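Local coordinates for putative alpha-L-fucosidase (Bacteroides thetaiotaomicron, PDB 4H41), which probably hydrolyses glycosidic bonds in host glycans, as a putative fucosidase built on a TIM barrel, at residues Tyr141-Val146 against Gly181-Asp186; Lys80-Thr83 against Leu89-Lys92; Ile288-Leu293 against Arg334-Ile339. All coordinates share one frame; numbering follows the deposited sequence.

Interaction 1 of 3, residues Tyr141-Val146 against Gly181-Asp186; sequences YVIDEV and GKQCKD
The flat amide of Q183 lies over the branched side chain of I143, with CB and CG2 of I143 beneath one and the same face. I143 CB comes within 3.7 Å of Q183 NE2, and I143 CG2 within 3.9 Å of Q183 CD. Further along, I143 CD1 passes below the oxygen, 3.5 Å from Q183 OE1. The glutamine spans the gap because CG stands anti to its own backbone N (chi1 -165°) and the chain stays extended beyond it. At its far end NE2 donates a hydrogen bond to the carbonyl oxygen of K140, one turn before D144, which fixes the amide against helix 136-151. Deeper in the groove, I143 CD1 packs on C184 SG at 3.7 Å, and both residues also touch W160 of the barrel strand 157-162. The two helix segments run almost parallel, their axes 10.1 Å apart at an angle of 11°. This is the arrangement of neighbouring outer helices of a TIM barrel, with strand 157-162 between them in sequence. On the outer surface K182 NZ forms a salt bridge with D186 OD2 within its own helix. No hydrogen bond joins the two segments directly, so their grip is apolar below and amide-on-hydrocarbon above: Q183 roofs the greasy I143–C184 contact while spending one N-H of its amide on the carbonyl oxygen of K140.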
ATOM      1  N   TYR B 141     -20.614 -24.889  19.275  1.00 26.45           N
ATOM      2  CA  TYR B 141     -21.911 -24.298  18.949  1.00 26.61           C
ATOM      3  C   TYR B 141     -21.989 -23.917  17.491  1.00 28.46           C
ATOM      4  O   TYR B 141     -23.021 -24.131  16.872  1.00 28.73           O
ATOM      5  CB  TYR B 141     -22.173 -23.062  19.806  1.00 28.47           C
ATOM      6  CG  TYR B 141     -22.290 -23.402  21.266  1.00 34.72           C
ATOM      7  CD1 TYR B 141     -23.507 -23.792  21.816  1.00 39.53           C
ATOM      8  CD2 TYR B 141     -21.174 -23.400  22.088  1.00 36.35           C
ATOM      9  CE1 TYR B 141     -23.619 -24.118  23.166  1.00 40.71           C
ATOM     10  CE2 TYR B 141     -21.265 -23.742  23.431  1.00 39.64           C
ATOM     11  CZ  TYR B 141     -22.490 -24.108  23.968  1.00 51.52           C
ATOM     12  OH  TYR B 141     -22.577 -24.450  25.297  1.00 56.42           O
ATOM     13  N   VAL B 142     -20.901 -23.352  16.934  1.00 25.31           N
ATOM     14  CA  VAL B 142     -20.863 -22.932  15.532  1.00 23.30           C
ATOM     15  C   VAL B 142     -21.042 -24.126  14.610  1.00 26.98           C
ATOM     16  O   VAL B 142     -21.869 -24.063  13.696  1.00 27.47           O
ATOM     17  CB  VAL B 142     -19.572 -22.141  15.208  1.00 23.69           C
ATOM     18  CG1 VAL B 142     -19.367 -21.973  13.694  1.00 21.87           C
ATOM     19  CG2 VAL B 142     -19.579 -20.769  15.905  1.00 23.81           C
ATOM     20  N   ILE B 143     -20.240 -25.180  14.799  1.00 24.15           N
ATOM     21  CA  ILE B 143     -20.371 -26.385  13.984  1.00 24.33           C
ATOM     22  C   ILE B 143     -21.815 -26.912  14.030  1.00 28.26           C
ATOM     23  O   ILE B 143     -22.374 -27.198  12.983  1.00 28.97           O
ATOM     24  CB  ILE B 143     -19.347 -27.462  14.422  1.00 24.96           C
ATOM     25  CG1 ILE B 143     -17.897 -26.978  14.122  1.00 23.09           C
ATOM     26  CG2 ILE B 143     -19.611 -28.829  13.721  1.00 27.81           C
ATOM     27  CD1 ILE B 143     -16.773 -27.745  14.948  1.00 21.63           C
ATOM     28  N   ASP B 144     -22.407 -27.023  15.213  1.00 27.23           N
ATOM     29  CA  ASP B 144     -23.774 -27.551  15.379  1.00 28.18           C
ATOM     30  C   ASP B 144     -24.812 -26.717  14.595  1.00 32.82           C
ATOM     31  O   ASP B 144     -25.562 -27.266  13.792  1.00 30.66           O
ATOM     32  CB  ASP B 144     -24.154 -27.589  16.848  1.00 30.88           C
ATOM     33  CG  ASP B 144     -25.637 -27.891  17.073  1.00 46.01           C
ATOM     34  OD1 ASP B 144     -26.086 -28.997  16.672  1.00 42.84           O
ATOM     35  OD2 ASP B 144     -26.372 -26.973  17.558  1.00 54.21           O
ATOM     36  N   GLU B 145     -24.773 -25.400  14.735  1.00 31.64           N
ATOM     37  CA  GLU B 145     -25.798 -24.552  14.092  1.00 31.07           C
ATOM     38  C   GLU B 145     -25.575 -24.446  12.589  1.00 30.36           C
ATOM     39  O   GLU B 145     -26.533 -24.461  11.825  1.00 28.67           O
ATOM     40  CB  GLU B 145     -25.898 -23.156  14.768  1.00 32.41           C
ATOM     41  CG  GLU B 145     -24.711 -22.260  14.569  1.00 36.66           C
ATOM     42  CD  GLU B 145     -24.753 -20.903  15.244  1.00 44.67           C
ATOM     43  OE1 GLU B 145     -25.530 -20.696  16.200  1.00 34.68           O
ATOM     44  OE2 GLU B 145     -23.942 -20.050  14.830  1.00 33.71           O
ATOM     45  N   VAL B 146     -24.325 -24.410  12.159  1.00 28.23           N
ATOM     46  CA  VAL B 146     -23.993 -24.312  10.754  1.00 26.43           C
ATOM     47  C   VAL B 146     -24.374 -25.591   9.989  1.00 29.10           C
ATOM     48  O   VAL B 146     -24.844 -25.488   8.865  1.00 29.04           O
ATOM     49  CB  VAL B 146     -22.504 -23.924  10.608  1.00 30.39           C
ATOM     50  CG1 VAL B 146     -21.944 -24.327   9.276  1.00 30.40           C
ATOM     51  CG2 VAL B 146     -22.362 -22.422  10.846  1.00 29.07           C
ATOM     52  N   GLY B 181     -11.927 -31.466  14.469  1.00 24.02           N
ATOM     53  CA  GLY B 181     -12.056 -32.407  13.358  1.00 23.24           C
ATOM     54  C   GLY B 181     -13.083 -33.478  13.604  1.00 25.35           C
ATOM     55  O   GLY B 181     -13.871 -33.796  12.713  1.00 24.58           O
ATOM     56  N   LYS B 182     -13.096 -34.043  14.811  1.00 23.88           N
ATOM     57  CA  LYS B 182     -14.069 -35.099  15.138  1.00 24.42           C
ATOM     58  C   LYS B 182     -15.504 -34.578  15.061  1.00 26.22           C
ATOM     59  O   LYS B 182     -16.372 -35.274  14.537  1.00 26.81           O
ATOM     60  CB  LYS B 182     -13.807 -35.671  16.530  1.00 27.26           C
ATOM     61  CG  LYS B 182     -14.807 -36.778  16.891  1.00 36.63           C
ATOM     62  CD  LYS B 182     -14.417 -37.580  18.081  1.00 46.89           C
ATOM     63  CE  LYS B 182     -15.584 -38.447  18.575  1.00 51.11           C
ATOM     64  NZ  LYS B 182     -15.994 -39.448  17.548  1.00 73.25           N
ATOM     65  N   GLN B 183     -15.775 -33.398  15.623  1.00 24.71           N
ATOM     66  CA  GLN B 183     -17.145 -32.868  15.592  1.00 24.15           C
ATOM     67  C   GLN B 183     -17.583 -32.577  14.169  1.00 28.01           C
ATOM     68  O   GLN B 183     -18.686 -32.913  13.787  1.00 27.57           O
ATOM     69  CB  GLN B 183     -17.296 -31.632  16.445  1.00 26.55           C
ATOM     70  CG  GLN B 183     -18.774 -31.316  16.697  1.00 31.63           C
ATOM     71  CD  GLN B 183     -18.975 -30.008  17.379  1.00 38.04           C
ATOM     72  OE1 GLN B 183     -18.012 -29.363  17.792  1.00 35.83           O
ATOM     73  NE2 GLN B 183     -20.226 -29.534  17.406  1.00 27.77           N
ATOM     74  N   CYS B 184     -16.707 -31.985  13.367  1.00 24.14           N
ATOM     75  CA  CYS B 184     -17.004 -31.730  11.950  1.00 24.07           C
ATOM     76  C   CYS B 184     -17.371 -33.023  11.218  1.00 26.94           C
ATOM     77  O   CYS B 184     -18.357 -33.087  10.476  1.00 27.04           O
ATOM     78  CB  CYS B 184     -15.806 -31.061  11.290  1.00 23.84           C
ATOM     79  SG  CYS B 184     -15.539 -29.370  11.853  1.00 26.02           S
ATOM     80  N   LYS B 185     -16.557 -34.034  11.382  1.00 25.01           N
ATOM     81  CA  LYS B 185     -16.771 -35.296  10.686  1.00 25.45           C
ATOM     82  C   LYS B 185     -18.020 -36.016  11.164  1.00 29.57           C
ATOM     83  O   LYS B 185     -18.776 -36.522  10.343  1.00 30.76           O
ATOM     84  CB  LYS B 185     -15.560 -36.218  10.849  1.00 26.69           C
ATOM     85  CG  LYS B 185     -14.409 -35.747   9.967  1.00 29.97           C
ATOM     86  CD  LYS B 185     -13.482 -36.820   9.571  1.00 33.20           C
ATOM     87  CE  LYS B 185     -12.531 -36.353   8.488  1.00 30.93           C
ATOM     88  NZ  LYS B 185     -13.118 -36.515   7.140  1.00 28.72           N
ATOM     89  N   ASP B 186     -18.226 -36.061  12.468  1.00 28.22           N
ATOM     90  CA  ASP B 186     -19.408 -36.721  13.052  1.00 28.11           C
ATOM     91  C   ASP B 186     -20.701 -36.082  12.594  1.00 32.05           C
ATOM     92  O   ASP B 186     -21.605 -36.794  12.172  1.00 32.07           O
ATOM     93  CB  ASP B 186     -19.362 -36.660  14.584  1.00 28.75           C
ATOM     94  CG  ASP B 186     -18.399 -37.628  15.242  1.00 37.83           C
ATOM     95  OD1 ASP B 186     -17.884 -38.525  14.548  1.00 39.33           O
ATOM     96  OD2 ASP B 186     -18.163 -37.490  16.462  1.00 44.31           O
TER

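Interaction 2 of 3, residues Lys80-Thr83 against Leu89-Lys92; sequences KFMT and LLKK
Between K80 and T83 the residue that meets the helical turn of L89 and L90 is M82, a selenomethionine. K80, at the start, carries its ammonium to a salt bridge with D250 of the second subunit. The CB of F81 is directed away from 89-92; its ring meets Y95 edge-to-face and packs on M295 of the second subunit. M82, next in the strand, turns its CB toward the helix. Its CG sits between the backbone N and the carbonyl carbon (chi1 66°), the chain then runs straight to SE, and a bend at the last torsion (chi3 82°) swings the methyl over to the leucines, where it touches two successive residues of the turn. There M82 CE rests 3.6 Å from L89 CB and 3.9 Å from L90 CD2, while M82 SE lies 4.2 Å from L90 CG. M82 and L89 lie alongside each other, pointing opposite ways, whereas L90 comes across M82 at nearly a right angle. C94 and P97 add to the packing round M82. T83 closes the segment by a hydrogen bond from OG1 to the carbonyl oxygen of S76. Strand 81-82 pairs antiparallel with 77-78, and the short helix 87-91 follows; both lie in the excursion between barrel strand 70-73 and helix 101-111. The contact thus folds a long beta-alpha loop of the TIM barrel onto itself, with a small hairpin packed against a short helix.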
ATOM      1  N   LYS B  80     -15.417 -10.270  17.206  1.00 22.05           N
ATOM      2  CA  LYS B  80     -16.852  -9.899  17.152  1.00 22.31           C
ATOM      3  C   LYS B  80     -17.432  -9.810  15.733  1.00 23.51           C
ATOM      4  O   LYS B  80     -18.626  -9.587  15.588  1.00 25.29           O
ATOM      5  CB  LYS B  80     -17.101  -8.610  17.907  1.00 25.04           C
ATOM      6  CG  LYS B  80     -16.884  -8.822  19.405  1.00 28.98           C
ATOM      7  CD  LYS B  80     -17.362  -7.641  20.251  1.00 33.76           C
ATOM      8  CE  LYS B  80     -17.456  -8.034  21.700  1.00 42.54           C
ATOM      9  NZ  LYS B  80     -17.975  -6.929  22.549  1.00 41.76           N
ATOM     10  N   PHE B  81     -16.637 -10.064  14.715  1.00 22.04           N
ATOM     11  CA  PHE B  81     -17.120 -10.041  13.327  1.00 21.74           C
ATOM     12  C   PHE B  81     -17.513 -11.450  12.896  1.00 25.88           C
ATOM     13  O   PHE B  81     -16.859 -12.422  13.275  1.00 22.35           O
ATOM     14  CB  PHE B  81     -16.074  -9.444  12.390  1.00 22.60           C
ATOM     15  CG  PHE B  81     -15.947  -7.956  12.550  1.00 24.03           C
ATOM     16  CD1 PHE B  81     -16.807  -7.098  11.885  1.00 28.57           C
ATOM     17  CD2 PHE B  81     -15.051  -7.417  13.455  1.00 25.99           C
ATOM     18  CE1 PHE B  81     -16.759  -5.726  12.105  1.00 28.30           C
ATOM     19  CE2 PHE B  81     -14.946  -6.031  13.616  1.00 28.81           C
ATOM     20  CZ  PHE B  81     -15.861  -5.200  13.012  1.00 26.52           C
HETATM   21  N   MSE B  82     -18.603 -11.560  12.118  1.00 21.79           N
HETATM   22  CA  MSE B  82     -19.089 -12.838  11.630  1.00 20.39           C
HETATM   23  C   MSE B  82     -19.534 -12.724  10.174  1.00 25.35           C
HETATM   24  O   MSE B  82     -19.806 -11.640   9.664  1.00 23.47           O
HETATM   25  CB  MSE B  82     -20.219 -13.383  12.505  1.00 20.94           C
HETATM   26  CG  MSE B  82     -21.471 -12.539  12.458  1.00 25.13           C
HETATM   27 SE   MSE B  82     -22.863 -13.137  13.689  0.75 34.15          SE
HETATM   28  CE  MSE B  82     -22.243 -12.335  15.259  1.00 33.22           C
ATOM     29  N   THR B  83     -19.623 -13.882   9.529  1.00 21.57           N
ATOM     30  CA  THR B  83     -19.971 -14.005   8.114  1.00 22.01           C
ATOM     31  C   THR B  83     -21.405 -14.426   7.874  1.00 25.74           C
ATOM     32  O   THR B  83     -21.823 -14.496   6.720  1.00 25.19           O
ATOM     33  CB  THR B  83     -19.046 -15.039   7.453  1.00 24.97           C
ATOM     34  OG1 THR B  83     -19.257 -16.323   8.029  1.00 21.90           O
ATOM     35  CG2 THR B  83     -17.597 -14.646   7.516  1.00 23.01           C
ATOM     36  N   LEU B  89     -23.295 -16.649  18.243  1.00 28.31           N
ATOM     37  CA  LEU B  89     -22.364 -15.525  18.323  1.00 28.27           C
ATOM     38  C   LEU B  89     -23.101 -14.212  18.598  1.00 31.57           C
ATOM     39  O   LEU B  89     -22.592 -13.382  19.336  1.00 30.16           O
ATOM     40  CB  LEU B  89     -21.521 -15.414  17.054  1.00 27.40           C
ATOM     41  CG  LEU B  89     -20.570 -16.598  16.765  1.00 30.13           C
ATOM     42  CD1 LEU B  89     -19.910 -16.450  15.425  1.00 28.88           C
ATOM     43  CD2 LEU B  89     -19.501 -16.753  17.862  1.00 29.44           C
ATOM     44  N   LEU B  90     -24.333 -14.067  18.105  1.00 28.49           N
ATOM     45  CA  LEU B  90     -25.126 -12.875  18.409  1.00 27.99           C
ATOM     46  C   LEU B  90     -25.451 -12.814  19.907  1.00 31.72           C
ATOM     47  O   LEU B  90     -25.382 -11.736  20.506  1.00 30.97           O
ATOM     48  CB  LEU B  90     -26.411 -12.852  17.582  1.00 29.33           C
ATOM     49  CG  LEU B  90     -26.203 -12.513  16.108  1.00 31.85           C
ATOM     50  CD1 LEU B  90     -27.450 -12.883  15.297  1.00 31.39           C
ATOM     51  CD2 LEU B  90     -25.849 -11.024  15.921  1.00 36.59           C
ATOM     52  N   LYS B  91     -25.744 -13.960  20.535  1.00 30.77           N
ATOM     53  CA  LYS B  91     -26.000 -14.005  21.982  1.00 32.84           C
ATOM     54  C   LYS B  91     -24.745 -13.671  22.784  1.00 38.25           C
ATOM     55  O   LYS B  91     -24.861 -13.123  23.872  1.00 37.87           O
ATOM     56  CB  LYS B  91     -26.536 -15.371  22.436  1.00 35.97           C
ATOM     57  CG  LYS B  91     -27.965 -15.637  22.018  1.00 52.03           C
ATOM     58  CD  LYS B  91     -28.437 -17.071  22.389  1.00 62.18           C
ATOM     59  CE  LYS B  91     -28.874 -17.871  21.176  1.00 82.05           C
ATOM     60  NZ  LYS B  91     -29.548 -19.146  21.535  1.00 89.29           N
ATOM     61  N   LYS B  92     -23.563 -13.933  22.230  1.00 36.59           N
ATOM     62  CA  LYS B  92     -22.284 -13.616  22.866  1.00 37.37           C
ATOM     63  C   LYS B  92     -21.846 -12.145  22.619  1.00 43.00           C
ATOM     64  O   LYS B  92     -20.756 -11.780  23.034  1.00 45.61           O
ATOM     65  CB  LYS B  92     -21.184 -14.596  22.384  1.00 38.39           C
ATOM     66  CG  LYS B  92     -21.430 -16.054  22.807  1.00 49.04           C
ATOM     67  CD  LYS B  92     -21.115 -16.271  24.295  1.00 54.74           C
ATOM     68  CE  LYS B  92     -21.762 -17.495  24.880  1.00 61.92           C
ATOM     69  NZ  LYS B  92     -21.397 -17.663  26.311  1.00 69.16           N
TER

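Interaction 3 of 3, residues Ile288-Leu293 against Arg334-Ile339; sequences IKFDKL and REYFEI
F290 reaches from the first turn of helix 290-302 to Y336, near the end of helix 324-337. From CB, its CG is set anti to the backbone N (chi1 173°), which sends the ring toward the other helix. CE2 first comes near, 4.2 Å from Y336 CB. The tip makes the main contact: F290 CZ lies 3.5 Å from Y336 CB and 3.7 Å from Y336 CG, and it is equally far from Y336 CD1 and CD2. The edge of F290 faces the Y336 ring in an offset edge-to-face pair, with centroids 5.7 Å apart and planes at 63°. Beyond this pair, Y336 CD2 sits over the centre of the F337 ring, while Y336 OH accepts a hydrogen bond from N30 N. The helix end behind Y336 turns back in a Schellman motif at E338, where R334 NH1 also donates to I339 O at 2.7 Å. N50 of the third subunit accepts a hydrogen bond from F290 N through OD1 and gives one to I288 O through ND2. The contact across the segments is wholly apolar and aromatic, linking the last two outer helices of the barrel, while the phenol's polar end is satisfied by the N-terminal arm.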
ATOM      1  N   ILE B 288       2.080 -11.227  -5.740  1.00 14.48           N
ATOM      2  CA  ILE B 288       3.415 -11.786  -5.918  1.00 12.98           C
ATOM      3  C   ILE B 288       3.903 -11.652  -7.354  1.00 17.38           C
ATOM      4  O   ILE B 288       3.132 -11.635  -8.310  1.00 17.07           O
ATOM      5  CB  ILE B 288       3.416 -13.282  -5.457  1.00 13.25           C
ATOM      6  CG1 ILE B 288       4.822 -13.762  -5.095  1.00 13.89           C
ATOM      7  CG2 ILE B 288       2.775 -14.195  -6.485  1.00 14.97           C
ATOM      8  CD1 ILE B 288       4.829 -15.127  -4.392  1.00 16.64           C
ATOM      9  N   LYS B 289       5.227 -11.614  -7.500  1.00 17.63           N
ATOM     10  CA  LYS B 289       5.886 -11.758  -8.781  1.00 15.84           C
ATOM     11  C   LYS B 289       5.584 -13.182  -9.335  1.00 17.49           C
ATOM     12  O   LYS B 289       5.814 -14.184  -8.652  1.00 13.89           O
ATOM     13  CB  LYS B 289       7.412 -11.551  -8.629  1.00 15.27           C
ATOM     14  CG  LYS B 289       8.188 -11.857  -9.896  1.00 17.91           C
ATOM     15  CD  LYS B 289       9.696 -11.622  -9.736  1.00 19.89           C
ATOM     16  CE  LYS B 289      10.092 -10.197  -9.620  1.00 29.04           C
ATOM     17  NZ  LYS B 289      11.584 -10.073  -9.715  1.00 22.16           N
ATOM     18  N   PHE B 290       5.040 -13.252 -10.547  1.00 15.55           N
ATOM     19  CA  PHE B 290       4.684 -14.523 -11.165  1.00 15.53           C
ATOM     20  C   PHE B 290       5.795 -15.583 -11.043  1.00 15.32           C
ATOM     21  O   PHE B 290       5.518 -16.721 -10.657  1.00 15.47           O
ATOM     22  CB  PHE B 290       4.343 -14.340 -12.646  1.00 17.39           C
ATOM     23  CG  PHE B 290       4.155 -15.684 -13.315  1.00 19.06           C
ATOM     24  CD1 PHE B 290       3.165 -16.560 -12.887  1.00 21.38           C
ATOM     25  CD2 PHE B 290       5.067 -16.138 -14.248  1.00 21.90           C
ATOM     26  CE1 PHE B 290       3.046 -17.833 -13.457  1.00 22.65           C
ATOM     27  CE2 PHE B 290       4.975 -17.428 -14.774  1.00 24.13           C
ATOM     28  CZ  PHE B 290       3.942 -18.244 -14.402  1.00 21.45           C
ATOM     29  N   ASP B 291       7.035 -15.225 -11.353  1.00 13.89           N
ATOM     30  CA  ASP B 291       8.127 -16.235 -11.302  1.00 15.65           C
ATOM     31  C   ASP B 291       8.305 -16.825  -9.930  1.00 16.32           C
ATOM     32  O   ASP B 291       8.625 -17.997  -9.823  1.00 15.39           O
ATOM     33  CB  ASP B 291       9.472 -15.699 -11.812  1.00 18.56           C
ATOM     34  CG  ASP B 291       9.668 -15.855 -13.315  1.00 25.45           C
ATOM     35  OD1 ASP B 291       8.866 -16.588 -13.952  1.00 20.87           O
ATOM     36  OD2 ASP B 291      10.694 -15.353 -13.834  1.00 22.39           O
ATOM     37  N   LYS B 292       7.986 -16.073  -8.865  1.00 12.80           N
ATOM     38  CA  LYS B 292       8.062 -16.655  -7.519  1.00 13.52           C
ATOM     39  C   LYS B 292       6.953 -17.670  -7.319  1.00 15.71           C
ATOM     40  O   LYS B 292       7.202 -18.761  -6.773  1.00 15.00           O
ATOM     41  CB  LYS B 292       7.987 -15.575  -6.445  1.00 15.06           C
ATOM     42  CG  LYS B 292       9.226 -14.683  -6.413  1.00 18.21           C
ATOM     43  CD  LYS B 292       9.036 -13.507  -5.461  1.00 18.36           C
ATOM     44  CE  LYS B 292      10.240 -12.573  -5.491  1.00 20.82           C
ATOM     45  NZ  LYS B 292      10.068 -11.489  -4.483  1.00 27.73           N
ATOM     46  N   LEU B 293       5.726 -17.337  -7.750  1.00 14.18           N
ATOM     47  CA  LEU B 293       4.593 -18.259  -7.644  1.00 14.01           C
ATOM     48  C   LEU B 293       4.912 -19.522  -8.477  1.00 17.62           C
ATOM     49  O   LEU B 293       4.677 -20.656  -8.038  1.00 16.47           O
ATOM     50  CB  LEU B 293       3.307 -17.616  -8.145  1.00 13.78           C
ATOM     51  CG  LEU B 293       2.061 -18.508  -8.053  1.00 16.96           C
ATOM     52  CD1 LEU B 293       1.788 -18.982  -6.656  1.00 15.68           C
ATOM     53  CD2 LEU B 293       0.819 -17.775  -8.541  1.00 17.58           C
ATOM     54  N   ARG B 334      -2.148 -17.758 -16.852  1.00 16.71           N
ATOM     55  CA  ARG B 334      -2.813 -18.400 -17.981  1.00 14.77           C
ATOM     56  C   ARG B 334      -1.872 -18.706 -19.112  1.00 19.51           C
ATOM     57  O   ARG B 334      -2.049 -19.717 -19.805  1.00 17.85           O
ATOM     58  CB  ARG B 334      -3.957 -17.522 -18.521  1.00 17.44           C
ATOM     59  CG  ARG B 334      -5.171 -17.487 -17.605  1.00 19.22           C
ATOM     60  CD  ARG B 334      -6.439 -17.226 -18.365  1.00 25.44           C
ATOM     61  NE  ARG B 334      -6.358 -15.957 -19.074  1.00 29.70           N
ATOM     62  CZ  ARG B 334      -6.270 -15.797 -20.395  1.00 40.10           C
ATOM     63  NH1 ARG B 334      -6.234 -16.851 -21.203  1.00 40.11           N
ATOM     64  NH2 ARG B 334      -6.233 -14.583 -20.917  1.00 38.91           N
ATOM     65  N   GLU B 335      -0.896 -17.819 -19.356  1.00 15.62           N
ATOM     66  CA  GLU B 335       0.069 -18.062 -20.410  1.00 16.62           C
ATOM     67  C   GLU B 335       0.960 -19.291 -20.108  1.00 18.97           C
ATOM     68  O   GLU B 335       1.157 -20.156 -20.949  1.00 18.77           O
ATOM     69  CB  GLU B 335       0.942 -16.802 -20.622  1.00 19.00           C
ATOM     70  CG  GLU B 335       0.167 -15.745 -21.371  1.00 30.66           C
ATOM     71  CD  GLU B 335       0.852 -14.407 -21.558  1.00 50.18           C
ATOM     72  OE1 GLU B 335       1.964 -14.236 -21.014  1.00 28.03           O
ATOM     73  OE2 GLU B 335       0.220 -13.489 -22.132  1.00 38.58           O
ATOM     74  N   TYR B 336       1.444 -19.393 -18.897  1.00 14.52           N
ATOM     75  CA  TYR B 336       2.299 -20.507 -18.462  1.00 14.32           C
ATOM     76  C   TYR B 336       1.576 -21.827 -18.457  1.00 18.62           C
ATOM     77  O   TYR B 336       2.183 -22.831 -18.820  1.00 18.80           O
ATOM     78  CB  TYR B 336       2.848 -20.182 -17.067  1.00 14.03           C
ATOM     79  CG  TYR B 336       3.676 -21.273 -16.428  1.00 16.26           C
ATOM     80  CD1 TYR B 336       5.016 -21.449 -16.759  1.00 18.81           C
ATOM     81  CD2 TYR B 336       3.116 -22.146 -15.505  1.00 17.73           C
ATOM     82  CE1 TYR B 336       5.780 -22.456 -16.161  1.00 19.34           C
ATOM     83  CE2 TYR B 336       3.866 -23.177 -14.928  1.00 18.72           C
ATOM     84  CZ  TYR B 336       5.203 -23.289 -15.213  1.00 20.66           C
ATOM     85  OH  TYR B 336       5.902 -24.298 -14.594  1.00 18.91           O
ATOM     86  N   PHE B 337       0.278 -21.831 -18.102  1.00 17.47           N
ATOM     87  CA  PHE B 337      -0.530 -23.025 -18.035  1.00 18.50           C
ATOM     88  C   PHE B 337      -1.377 -23.255 -19.276  1.00 23.06           C
ATOM     89  O   PHE B 337      -2.131 -24.219 -19.298  1.00 20.77           O
ATOM     90  CB  PHE B 337      -1.420 -22.981 -16.790  1.00 19.32           C
ATOM     91  CG  PHE B 337      -0.639 -23.340 -15.550  1.00 18.65           C
ATOM     92  CD1 PHE B 337      -0.075 -24.606 -15.408  1.00 19.90           C
ATOM     93  CD2 PHE B 337      -0.526 -22.453 -14.504  1.00 18.05           C
ATOM     94  CE1 PHE B 337       0.615 -24.961 -14.241  1.00 19.95           C
ATOM     95  CE2 PHE B 337       0.213 -22.785 -13.356  1.00 21.14           C
ATOM     96  CZ  PHE B 337       0.795 -24.032 -13.239  1.00 18.45           C
ATOM     97  N   GLU B 338      -1.246 -22.411 -20.289  1.00 18.36           N
ATOM     98  CA  GLU B 338      -1.943 -22.495 -21.568  1.00 20.46           C
ATOM     99  C   GLU B 338      -3.457 -22.606 -21.356  1.00 27.02           C
ATOM    100  O   GLU B 338      -4.129 -23.438 -21.952  1.00 25.71           O
ATOM    101  CB  GLU B 338      -1.384 -23.655 -22.412  1.00 21.98           C
ATOM    102  CG  GLU B 338       0.053 -23.390 -22.790  1.00 27.08           C
ATOM    103  CD  GLU B 338       0.557 -24.328 -23.864  1.00 42.55           C
ATOM    104  OE1 GLU B 338       0.407 -25.555 -23.701  1.00 40.61           O
ATOM    105  OE2 GLU B 338       1.099 -23.834 -24.876  1.00 45.00           O
ATOM    106  N   ILE B 339      -3.983 -21.727 -20.490  1.00 22.63           N
ATOM    107  CA  ILE B 339      -5.416 -21.698 -20.177  1.00 21.30           C
ATOM    108  C   ILE B 339      -6.076 -20.693 -21.087  1.00 27.21           C
ATOM    109  O   ILE B 339      -5.706 -19.511 -21.069  1.00 25.95           O
ATOM    110  CB  ILE B 339      -5.634 -21.357 -18.689  1.00 22.09           C
ATOM    111  CG1 ILE B 339      -5.002 -22.440 -17.781  1.00 21.64           C
ATOM    112  CG2 ILE B 339      -7.139 -21.202 -18.399  1.00 24.91           C
ATOM    113  CD1 ILE B 339      -4.942 -22.077 -16.336  1.00 20.93           C
TER

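In the fold
Interactions 1 and 2 lie on the same side of the barrel, their centres about 17 Å apart and their nearest atoms about 4 Å; E145 bridges toward the loop of interaction 2 by bonding S86, Y84 and Y88. Interaction 3 sits across the barrel, its centre about 37 Å and 39 Å from those of interactions 1 and 2. The trimer brings the distant regions together: F81 packs on M295 of the second subunit, and K292 and D291 touch F81 and P97 of the third. Of two pockets holding bound polyether, one includes F157, which V146 touches, the other I136 and D175 of the helices of interaction 1; no active-site residues are identified.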